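Local structure of Pre-mRNA splicing factor PRP8 (Cyanidioschyzon merolae, 6NQI) at residues R10-D15 and E77-I82; V27-E32 and Q117-L122; D15-Y20 and L84-S89. The protein acts in pre-mRNA splicing, probably by binding spliceosomal snRNAs and intron RNA, and is represented here by its RNase H-like (RH) domain alone. All blocks are in the same frame, centred on the assembly; numbering follows the deposited sequence.

How the contacts relate
All three contacts reach one mixed RNase H-like sheet. Contact 1 pairs strand 11-21 with strand 81-84, contact 3 follows strand 11-21 and the loop after strand 81-84 beyond the paired part, and contact 2 lies on the neighbouring strand 24-32. Contacts 1 and 3 share D15, and V14 O meets A85 N at 2.8 Å, a probable hydrogen bond. Contacts 1 and 2 are tied by W12 NE1 to E32 OE2 (2.7 Å), and contacts 2 and 3 by W29 N to D15 O (2.9 Å). The centres of contacts 2 and 3 are about 11 Å apart. A beta-mercaptoethanol sits in contact 3 and touches V14 of contact 1.

Contact 1: residues R10-D15 and E77-I82; sequences RLWIVD and ELPRGI
W12 and I82 pair in parallel where strand 11-21, the first of the RNase H-like sheet, meets strand 81-84, which the chain reaches only after completing strands 24-32 and 37-43 and helix 54-71. Two backbone bonds join the segments: W12 N donates to G81 O (3.0 Å), and R80 N donates to R10 O (2.6 Å). The ladder continues where W12 and V14 bond to V83.

Apolar packing centres on the W12 indole. P79 lies across one face of it, with CG 3.5 Å above the plane and over its middle. P79 CB makes a CH-pi contact with the five-membered ring, 3.7 Å from its centroid and 10° off the normal, while P79 CD reaches over CE2 and CZ2. The W12 first torsion (chi1 -81°) sets CG anti to its own carbonyl carbon and within packing range of P79 CB; a hydrogen bond from NE1 to E32 OE2 then restrains the ring's rotation. V14 and I82 lie side by side, CG2 against CG2 at 4.1 Å, and helix 54-71 packs on V14 and W12 through C62, V66, M69 and L70. On the other face of the sheet, L11 CD2 lies against G81 CA (3.4 Å).

The charged groups R10 and E77 lie at the start of the two segments. The R10 guanidinium is salt-bridged to E32 OE1, and E77 CA lies over the rim of one of its faces. E77 OE2 is 4.0 Å from R10 NH1, well out of the guanidinium plane, with the two flat groups turned 58° apart: a long ion pair without a directed N-H. Farther back along the side chain, R10 CD abuts E77 O at 3.3 Å.

Contact 2: residues V27-E32 and Q117-L122; sequences VIWIWE and QALMAL
V27 and W29 meet the 3-10 segment that runs through 117-121, which leads into helix 123-130 and packs on the face of the RNase H-like sheet turned away from helix 54-71. V27 comes first: its CG2 touches M120 SD at 4.2 Å, while its other methyl, CG1, lies over the centre of one face of the W29 indole.

I28 and I30 turn to helix 54-71, leaving W29 between them to carry most of the contact. L119 CB covers the W29 face opposite V27, 3.8 Å from the six-membered ring centroid and 24° off the normal, a CH-pi contact displaced toward the rim. The indole is thus sandwiched between an aliphatic group of its own strand and one of the 3-10 turn. Along the ring, Q117 CA approaches NE1 (3.5 Å) and M120 N approaches CZ2 (3.5 Å), both obliquely. Neither nitrogen depends on these approaches for a partner: W29 NE1 bonds to T18 OG1, and M120 N donates to Q117 O (2.9 Å) within the turn.

A Met-aromatic contact closes the ring's edge. The M120 chain bends at chi2 (62°), where the torsion places SD, and the sulfur lies 75° off the ring normal, 3.9 Å from W29 CZ2. At the far side of the same six-membered ring, L119 CD1 is 4.2 Å from W29 CE3.

Contact 3: residues D15-Y20 and L84-S89; sequences DDRTAY and LAQTAS. With BME (beta-mercaptoethanol), chain C.
A beta-mercaptoethanol site lies between D15-D16 and L84-S89, where strand 11-21 and the loop after strand 81-84 diverge; the ligand was probably taken up from the crystallisation liquor. Its hydroxyl O1 donates to D16 OD1 (2.8 Å) and accepts weak bonds from D16 N (3.2 Å) and Q86 N (3.3 Å), bridging the two segments. The D16 first torsion (chi1 70°) tucks CG between its own N and carbonyl carbon, on the ligand's side. At the other end of the ligand, S2 packs against S89 CB (3.5 Å) and the L84 methyl CD2.

Beside the site, R17 folds back on D15 and grips it side-on with two nitrogens. R17 NE donates to D15 OD1 (2.8 Å), which lies almost in the guanidinium plane. R17 NH2 reaches D15 OD2 (2.8 Å) from above the carboxylate plane, 46° out of it. D15 OD1 also takes the backbone N-H of R17, forming an Asx turn, and the two donors arrive from opposite faces of the carboxylate plane. These bonds fix the orientation of both charged groups. A85 CB packs against both: it lies over one guanidinium face, 3.9 Å from R17 NE, and also rests 3.8 Å from D15 CG. Q86 packs its aliphatic chain on that of R17, and D15 OD2 receives a further weak bond from Q117 N.

The two carboxylates thus engage an arginine and a small alcohol, and their place, just before the chain turns a corner, recalls the first strand of the RNase H fold, where active enzymes carry a metal-binding aspartate.

Contact 1: residues R10-D15 and E77-I82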
loop_
_atom_site.group_PDB
_atom_site.type_symbol
_atom_site.label_atom_id
_atom_site.label_comp_id
_atom_site.label_asym_id
_atom_site.label_seq_id
_atom_site.Cartn_x
_atom_site.Cartn_y
_atom_site.Cartn_z
ATOM N N ARG A 10 -0.815 -14.928 -0.604
ATOM C CA ARG A 10 -0.809 -13.768 0.280
ATOM C C ARG A 10 0.559 -13.097 0.136
ATOM O O ARG A 10 1.545 -13.562 0.705
ATOM C CB ARG A 10 -1.089 -14.188 1.726
ATOM C CG ARG A 10 -1.380 -13.027 2.730
ATOM C CD ARG A 10 -1.530 -13.505 4.195
ATOM N NE ARG A 10 -2.835 -14.094 4.477
ATOM C CZ ARG A 10 -3.864 -13.459 5.051
ATOM N NH1 ARG A 10 -3.738 -12.189 5.432
ATOM N NH2 ARG A 10 -5.032 -14.101 5.239
ATOM N N LEU A 11 0.630 -12.045 -0.689
ATOM C CA LEU A 11 1.801 -11.192 -0.892
ATOM C C LEU A 11 1.637 -9.829 -0.194
ATOM O O LEU A 11 0.520 -9.375 0.080
ATOM C CB LEU A 11 2.052 -10.949 -2.386
ATOM C CG LEU A 11 2.563 -12.030 -3.325
ATOM C CD1 LEU A 11 2.885 -11.486 -4.726
ATOM C CD2 LEU A 11 3.820 -12.585 -2.691
ATOM N N TRP A 12 2.765 -9.172 0.108
ATOM C CA TRP A 12 2.771 -7.800 0.633
ATOM C C TRP A 12 3.512 -6.905 -0.346
ATOM O O TRP A 12 4.730 -7.038 -0.507
ATOM C CB TRP A 12 3.417 -7.704 2.018
ATOM C CG TRP A 12 2.507 -8.103 3.142
ATOM C CD1 TRP A 12 1.257 -8.605 3.023
ATOM C CD2 TRP A 12 2.777 -8.034 4.548
ATOM N NE1 TRP A 12 0.715 -8.845 4.259
ATOM C CE2 TRP A 12 1.630 -8.515 5.214
ATOM C CE3 TRP A 12 3.869 -7.584 5.312
ATOM C CZ2 TRP A 12 1.536 -8.581 6.596
ATOM C CZ3 TRP A 12 3.780 -7.644 6.709
ATOM C CH2 TRP A 12 2.622 -8.146 7.330
ATOM N N ILE A 13 2.790 -5.990 -0.985
ATOM C CA ILE A 13 3.400 -4.976 -1.832
ATOM C C ILE A 13 3.699 -3.743 -0.962
ATOM O O ILE A 13 2.783 -3.129 -0.391
ATOM C CB ILE A 13 2.484 -4.609 -3.008
ATOM C CG1 ILE A 13 1.821 -5.836 -3.660
ATOM C CG2 ILE A 13 3.306 -3.915 -4.065
ATOM C CD1 ILE A 13 2.739 -6.794 -4.437
ATOM N N VAL A 14 4.975 -3.390 -0.834
ATOM C CA VAL A 14 5.379 -2.290 0.025
ATOM C C VAL A 14 5.896 -1.147 -0.834
ATOM O O VAL A 14 6.778 -1.346 -1.684
ATOM C CB VAL A 14 6.428 -2.737 1.048
ATOM C CG1 VAL A 14 6.550 -1.643 2.158
ATOM C CG2 VAL A 14 6.089 -4.147 1.580
ATOM N N ASP A 15 5.312 0.037 -0.644
ATOM C CA ASP A 15 5.639 1.230 -1.424
ATOM C C ASP A 15 5.881 2.372 -0.445
ATOM O O ASP A 15 4.958 2.796 0.264
ATOM C CB ASP A 15 4.509 1.553 -2.413
ATOM C CG ASP A 15 4.897 2.593 -3.460
ATOM O OD1 ASP A 15 5.870 3.346 -3.265
ATOM O OD2 ASP A 15 4.226 2.656 -4.517
ATOM N N GLU A 77 -1.260 -15.870 8.993
ATOM C CA GLU A 77 -1.550 -14.723 8.144
ATOM C C GLU A 77 -0.285 -14.012 7.676
ATOM O O GLU A 77 -0.356 -12.885 7.174
ATOM C CB GLU A 77 -2.453 -13.730 8.865
ATOM C CG GLU A 77 -3.887 -14.149 9.084
ATOM C CD GLU A 77 -4.651 -13.050 9.815
ATOM O OE1 GLU A 77 -5.088 -13.286 10.964
ATOM O OE2 GLU A 77 -4.780 -11.933 9.243
ATOM N N LEU A 78 0.869 -14.656 7.816
ATOM C CA LEU A 78 2.112 -14.072 7.344
ATOM C C LEU A 78 2.135 -14.110 5.823
ATOM O O LEU A 78 1.632 -15.060 5.223
ATOM C CB LEU A 78 3.298 -14.855 7.883
ATOM C CG LEU A 78 3.546 -14.762 9.389
ATOM C CD1 LEU A 78 4.655 -15.733 9.773
ATOM C CD2 LEU A 78 3.863 -13.334 9.821
ATOM N N PRO A 79 2.692 -13.107 5.169
ATOM C CA PRO A 79 2.738 -13.146 3.708
ATOM C C PRO A 79 3.674 -14.239 3.205
ATOM O O PRO A 79 4.676 -14.574 3.836
ATOM C CB PRO A 79 3.242 -11.746 3.334
ATOM C CG PRO A 79 4.030 -11.327 4.488
ATOM C CD PRO A 79 3.316 -11.881 5.690
ATOM N N ARG A 80 3.311 -14.820 2.068
ATOM C CA ARG A 80 4.173 -15.789 1.407
ATOM C C ARG A 80 5.268 -15.126 0.582
ATOM O O ARG A 80 6.177 -15.818 0.120
ATOM C CB ARG A 80 3.328 -16.752 0.560
ATOM C CG ARG A 80 2.570 -17.740 1.438
ATOM C CD ARG A 80 1.465 -18.438 0.690
ATOM N NE ARG A 80 1.648 -19.899 0.649
ATOM C CZ ARG A 80 0.884 -20.727 -0.064
ATOM N NH1 ARG A 80 -0.112 -20.248 -0.811
ATOM N NH2 ARG A 80 1.111 -22.044 -0.037
ATOM N N GLY A 81 5.191 -13.816 0.386
ATOM C CA GLY A 81 6.231 -13.045 -0.276
ATOM C C GLY A 81 6.088 -11.575 0.058
ATOM O O GLY A 81 5.020 -11.116 0.480
ATOM N N ILE A 82 7.197 -10.846 -0.067
ATOM C CA ILE A 82 7.243 -9.404 0.177
ATOM C C ILE A 82 7.832 -8.755 -1.062
ATOM O O ILE A 82 8.924 -9.137 -1.488
ATOM C CB ILE A 82 8.082 -9.060 1.417
ATOM C CG1 ILE A 82 7.397 -9.605 2.672
ATOM C CG2 ILE A 82 8.323 -7.558 1.478
ATOM C CD1 ILE A 82 8.312 -9.797 3.862
#

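Contact 2: residues V27-E32 and Q117-L122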
loop_
_atom_site.group_PDB
_atom_site.type_symbol
_atom_site.label_atom_id
_atom_site.label_comp_id
_atom_site.label_asym_id
_atom_site.label_seq_id
_atom_site.Cartn_x
_atom_site.Cartn_y
_atom_site.Cartn_z
ATOM N N VAL A 27 3.609 8.943 3.766
ATOM C CA VAL A 27 2.881 7.683 3.969
ATOM C C VAL A 27 3.725 6.536 3.425
ATOM O O VAL A 27 4.420 6.684 2.416
ATOM C CB VAL A 27 1.482 7.704 3.299
ATOM C CG1 VAL A 27 0.878 6.324 3.256
ATOM C CG2 VAL A 27 0.526 8.595 4.056
ATOM N N ILE A 28 3.672 5.391 4.102
ATOM C CA ILE A 28 4.163 4.118 3.576
ATOM C C ILE A 28 2.974 3.170 3.410
ATOM O O ILE A 28 2.181 2.986 4.344
ATOM C CB ILE A 28 5.230 3.494 4.494
ATOM C CG1 ILE A 28 6.463 4.387 4.551
ATOM C CG2 ILE A 28 5.563 2.020 4.017
ATOM C CD1 ILE A 28 7.525 3.893 5.487
ATOM N N TRP A 29 2.826 2.602 2.213
ATOM C CA TRP A 29 1.706 1.714 1.909
ATOM C C TRP A 29 2.123 0.251 1.908
ATOM O O TRP A 29 3.178 -0.094 1.371
ATOM C CB TRP A 29 1.129 2.039 0.537
ATOM C CG TRP A 29 1.023 3.478 0.257
ATOM C CD1 TRP A 29 1.982 4.283 -0.277
ATOM C CD2 TRP A 29 -0.133 4.290 0.435
ATOM N NE1 TRP A 29 1.500 5.559 -0.416
ATOM C CE2 TRP A 29 0.199 5.584 0.011
ATOM C CE3 TRP A 29 -1.426 4.044 0.909
ATOM C CZ2 TRP A 29 -0.706 6.633 0.058
ATOM C CZ3 TRP A 29 -2.323 5.087 0.960
ATOM C CH2 TRP A 29 -1.961 6.364 0.532
ATOM N N ILE A 30 1.252 -0.612 2.436
ATOM C CA ILE A 30 1.387 -2.068 2.271
ATOM C C ILE A 30 0.054 -2.638 1.790
ATOM O O ILE A 30 -0.922 -2.670 2.550
ATOM C CB ILE A 30 1.816 -2.774 3.564
ATOM C CG1 ILE A 30 3.173 -2.260 4.044
ATOM C CG2 ILE A 30 1.813 -4.324 3.347
ATOM C CD1 ILE A 30 3.595 -2.909 5.310
ATOM N N TRP A 31 0.032 -3.142 0.558
ATOM C CA TRP A 31 -1.136 -3.792 -0.032
ATOM C C TRP A 31 -0.982 -5.299 0.134
ATOM O O TRP A 31 0.024 -5.876 -0.292
ATOM C CB TRP A 31 -1.282 -3.400 -1.507
ATOM C CG TRP A 31 -2.296 -4.196 -2.294
ATOM C CD1 TRP A 31 -3.457 -4.742 -1.832
ATOM C CD2 TRP A 31 -2.232 -4.527 -3.695
ATOM N NE1 TRP A 31 -4.115 -5.410 -2.853
ATOM C CE2 TRP A 31 -3.383 -5.285 -4.005
ATOM C CE3 TRP A 31 -1.315 -4.253 -4.716
ATOM C CZ2 TRP A 31 -3.638 -5.767 -5.285
ATOM C CZ3 TRP A 31 -1.576 -4.738 -5.994
ATOM C CH2 TRP A 31 -2.724 -5.481 -6.261
ATOM N N GLU A 32 -1.946 -5.923 0.796
ATOM C CA GLU A 32 -2.006 -7.371 0.914
ATOM C C GLU A 32 -2.864 -7.910 -0.231
ATOM O O GLU A 32 -4.098 -7.804 -0.190
ATOM C CB GLU A 32 -2.588 -7.744 2.268
ATOM C CG GLU A 32 -2.520 -9.206 2.549
ATOM C CD GLU A 32 -2.763 -9.518 3.996
ATOM O OE1 GLU A 32 -3.941 -9.556 4.419
ATOM O OE2 GLU A 32 -1.768 -9.679 4.724
ATOM N N GLN A 117 1.528 4.217 -4.600
ATOM C CA GLN A 117 1.593 5.521 -3.945
ATOM C C GLN A 117 0.503 6.463 -4.455
ATOM O O GLN A 117 0.172 7.439 -3.773
ATOM C CB GLN A 117 2.944 6.196 -4.190
ATOM C CG GLN A 117 3.349 6.198 -5.647
ATOM C CD GLN A 117 4.616 7.000 -5.920
ATOM O OE1 GLN A 117 5.115 7.721 -5.052
ATOM N NE2 GLN A 117 5.122 6.902 -7.145
ATOM N N ALA A 118 -0.042 6.208 -5.652
ATOM C CA ALA A 118 -1.107 7.051 -6.180
ATOM C C ALA A 118 -2.322 7.089 -5.257
ATOM O O ALA A 118 -3.151 7.999 -5.380
ATOM C CB ALA A 118 -1.498 6.587 -7.587
ATOM N N LEU A 119 -2.426 6.160 -4.301
ATOM C CA LEU A 119 -3.533 6.255 -3.355
ATOM C C LEU A 119 -3.498 7.561 -2.558
ATOM O O LEU A 119 -4.522 7.958 -1.980
ATOM C CB LEU A 119 -3.521 5.066 -2.400
ATOM C CG LEU A 119 -3.928 3.793 -3.098
ATOM C CD1 LEU A 119 -3.877 2.601 -2.130
ATOM C CD2 LEU A 119 -5.307 3.998 -3.714
ATOM N N MET A 120 -2.354 8.252 -2.552
ATOM C CA MET A 120 -2.254 9.555 -1.910
ATOM C C MET A 120 -3.299 10.524 -2.431
ATOM O O MET A 120 -3.571 11.536 -1.780
ATOM C CB MET A 120 -0.858 10.142 -2.151
ATOM C CG MET A 120 -0.443 11.223 -1.166
ATOM S SD MET A 120 -0.389 10.525 0.479
ATOM C CE MET A 120 -1.836 11.282 1.217
ATOM N N ALA A 121 -3.911 10.210 -3.570
ATOM C CA ALA A 121 -4.929 11.036 -4.190
ATOM C C ALA A 121 -6.337 10.809 -3.638
ATOM O O ALA A 121 -7.218 11.634 -3.902
ATOM C CB ALA A 121 -4.915 10.771 -5.697
ATOM N N LEU A 122 -6.572 9.761 -2.844
ATOM C CA LEU A 122 -7.916 9.563 -2.311
ATOM C C LEU A 122 -8.149 10.567 -1.181
ATOM O O LEU A 122 -7.298 10.699 -0.296
ATOM C CB LEU A 122 -8.080 8.120 -1.823
ATOM C CG LEU A 122 -8.029 7.018 -2.920
ATOM C CD1 LEU A 122 -8.348 5.605 -2.416
ATOM C CD2 LEU A 122 -8.920 7.334 -4.136
#

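Contact 3: residues D15-Y20 and L84-S89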
loop_
_atom_site.group_PDB
_atom_site.type_symbol
_atom_site.label_atom_id
_atom_site.label_comp_id
_atom_site.label_asym_id
_atom_site.label_seq_id
_atom_site.Cartn_x
_atom_site.Cartn_y
_atom_site.Cartn_z
ATOM N N ASP A 15 5.312 0.037 -0.644
ATOM C CA ASP A 15 5.639 1.230 -1.424
ATOM C C ASP A 15 5.881 2.372 -0.445
ATOM O O ASP A 15 4.958 2.796 0.264
ATOM C CB ASP A 15 4.509 1.553 -2.413
ATOM C CG ASP A 15 4.897 2.593 -3.460
ATOM O OD1 ASP A 15 5.870 3.346 -3.265
ATOM O OD2 ASP A 15 4.226 2.656 -4.517
ATOM N N ASP A 16 7.115 2.862 -0.389
ATOM C CA ASP A 16 7.446 3.955 0.513
ATOM C C ASP A 16 7.819 5.227 -0.233
ATOM O O ASP A 16 8.260 6.188 0.389
ATOM C CB ASP A 16 8.558 3.526 1.482
ATOM C CG ASP A 16 9.908 3.364 0.807
ATOM O OD1 ASP A 16 9.962 3.274 -0.443
ATOM O OD2 ASP A 16 10.920 3.292 1.546
ATOM N N ARG A 17 7.583 5.274 -1.539
ATOM C CA ARG A 17 7.967 6.406 -2.372
ATOM C C ARG A 17 7.315 7.732 -1.958
ATOM O O ARG A 17 7.683 8.783 -2.503
ATOM C CB ARG A 17 7.641 6.079 -3.822
ATOM C CG ARG A 17 8.558 5.049 -4.386
ATOM C CD ARG A 17 8.177 4.674 -5.788
ATOM N NE ARG A 17 7.005 3.804 -5.835
ATOM C CZ ARG A 17 6.585 3.222 -6.957
ATOM N NH1 ARG A 17 7.261 3.437 -8.085
ATOM N NH2 ARG A 17 5.517 2.422 -6.954
ATOM N N THR A 18 6.356 7.707 -1.034
ATOM C CA THR A 18 5.768 8.898 -0.434
ATOM C C THR A 18 6.050 8.941 1.064
ATOM O O THR A 18 5.223 9.384 1.869
ATOM C CB THR A 18 4.261 8.952 -0.687
ATOM O OG1 THR A 18 3.632 7.797 -0.111
ATOM C CG2 THR A 18 3.962 9.050 -2.168
ATOM N N ALA A 19 7.245 8.531 1.469
ATOM C CA ALA A 19 7.537 8.619 2.888
ATOM C C ALA A 19 7.965 10.036 3.261
ATOM O O ALA A 19 7.671 10.500 4.370
ATOM C CB ALA A 19 8.604 7.591 3.266
ATOM N N TYR A 20 8.658 10.722 2.362
ATOM C CA TYR A 20 8.932 12.143 2.481
ATOM C C TYR A 20 8.109 12.903 1.453
ATOM O O TYR A 20 8.280 12.697 0.249
ATOM C CB TYR A 20 10.416 12.466 2.307
ATOM C CG TYR A 20 10.664 13.952 2.215
ATOM C CD1 TYR A 20 10.627 14.761 3.352
ATOM C CD2 TYR A 20 10.937 14.546 0.997
ATOM C CE1 TYR A 20 10.846 16.126 3.271
ATOM C CE2 TYR A 20 11.163 15.900 0.907
ATOM C CZ TYR A 20 11.117 16.692 2.042
ATOM O OH TYR A 20 11.338 18.052 1.918
ATOM N N LEU A 84 9.000 -5.164 -2.693
ATOM C CA LEU A 84 9.348 -3.780 -2.405
ATOM C C LEU A 84 9.336 -2.958 -3.679
ATOM O O LEU A 84 9.834 -3.395 -4.723
ATOM C CB LEU A 84 10.728 -3.670 -1.758
ATOM C CG LEU A 84 10.950 -4.493 -0.499
ATOM C CD1 LEU A 84 12.391 -4.400 -0.033
ATOM C CD2 LEU A 84 9.991 -4.010 0.576
ATOM N N ALA A 85 8.744 -1.771 -3.589
ATOM C CA ALA A 85 8.722 -0.891 -4.746
ATOM C C ALA A 85 10.100 -0.308 -5.018
ATOM O O ALA A 85 10.454 -0.080 -6.177
ATOM C CB ALA A 85 7.686 0.215 -4.552
ATOM N N GLN A 86 10.887 -0.043 -3.971
ATOM C CA GLN A 86 12.223 0.529 -4.124
ATOM C C GLN A 86 13.289 -0.456 -3.654
ATOM O O GLN A 86 13.247 -0.944 -2.519
ATOM C CB GLN A 86 12.344 1.860 -3.377
ATOM C CG GLN A 86 11.802 3.032 -4.188
ATOM C CD GLN A 86 11.940 4.382 -3.484
ATOM O OE1 GLN A 86 11.865 4.466 -2.257
ATOM N NE2 GLN A 86 12.136 5.443 -4.270
ATOM N N THR A 87 14.273 -0.707 -4.518
ATOM C CA THR A 87 15.245 -1.750 -4.231
ATOM C C THR A 87 16.199 -1.336 -3.122
ATOM O O THR A 87 16.848 -2.201 -2.519
ATOM C CB THR A 87 16.003 -2.114 -5.514
ATOM O OG1 THR A 87 16.785 -3.300 -5.305
ATOM C CG2 THR A 87 16.927 -0.977 -5.964
ATOM N N ALA A 88 16.256 -0.034 -2.809
ATOM C CA ALA A 88 17.190 0.466 -1.807
ATOM C C ALA A 88 16.910 -0.111 -0.433
ATOM O O ALA A 88 17.833 -0.217 0.383
ATOM C CB ALA A 88 17.135 1.987 -1.744
ATOM N N SER A 89 15.673 -0.526 -0.176
ATOM C CA SER A 89 15.302 -1.119 1.096
ATOM C C SER A 89 15.311 -2.634 1.051
ATOM O O SER A 89 14.851 -3.268 2.005
ATOM C CB SER A 89 13.916 -0.642 1.512
ATOM O OG SER A 89 13.829 0.758 1.404
HETATM C C1 BME C . 9.106 0.053 0.152
HETATM C C2 BME C . 10.463 -0.450 0.604
HETATM O O1 BME C . 9.350 0.670 -1.087
HETATM S S2 BME C . 10.534 -0.964 2.338
#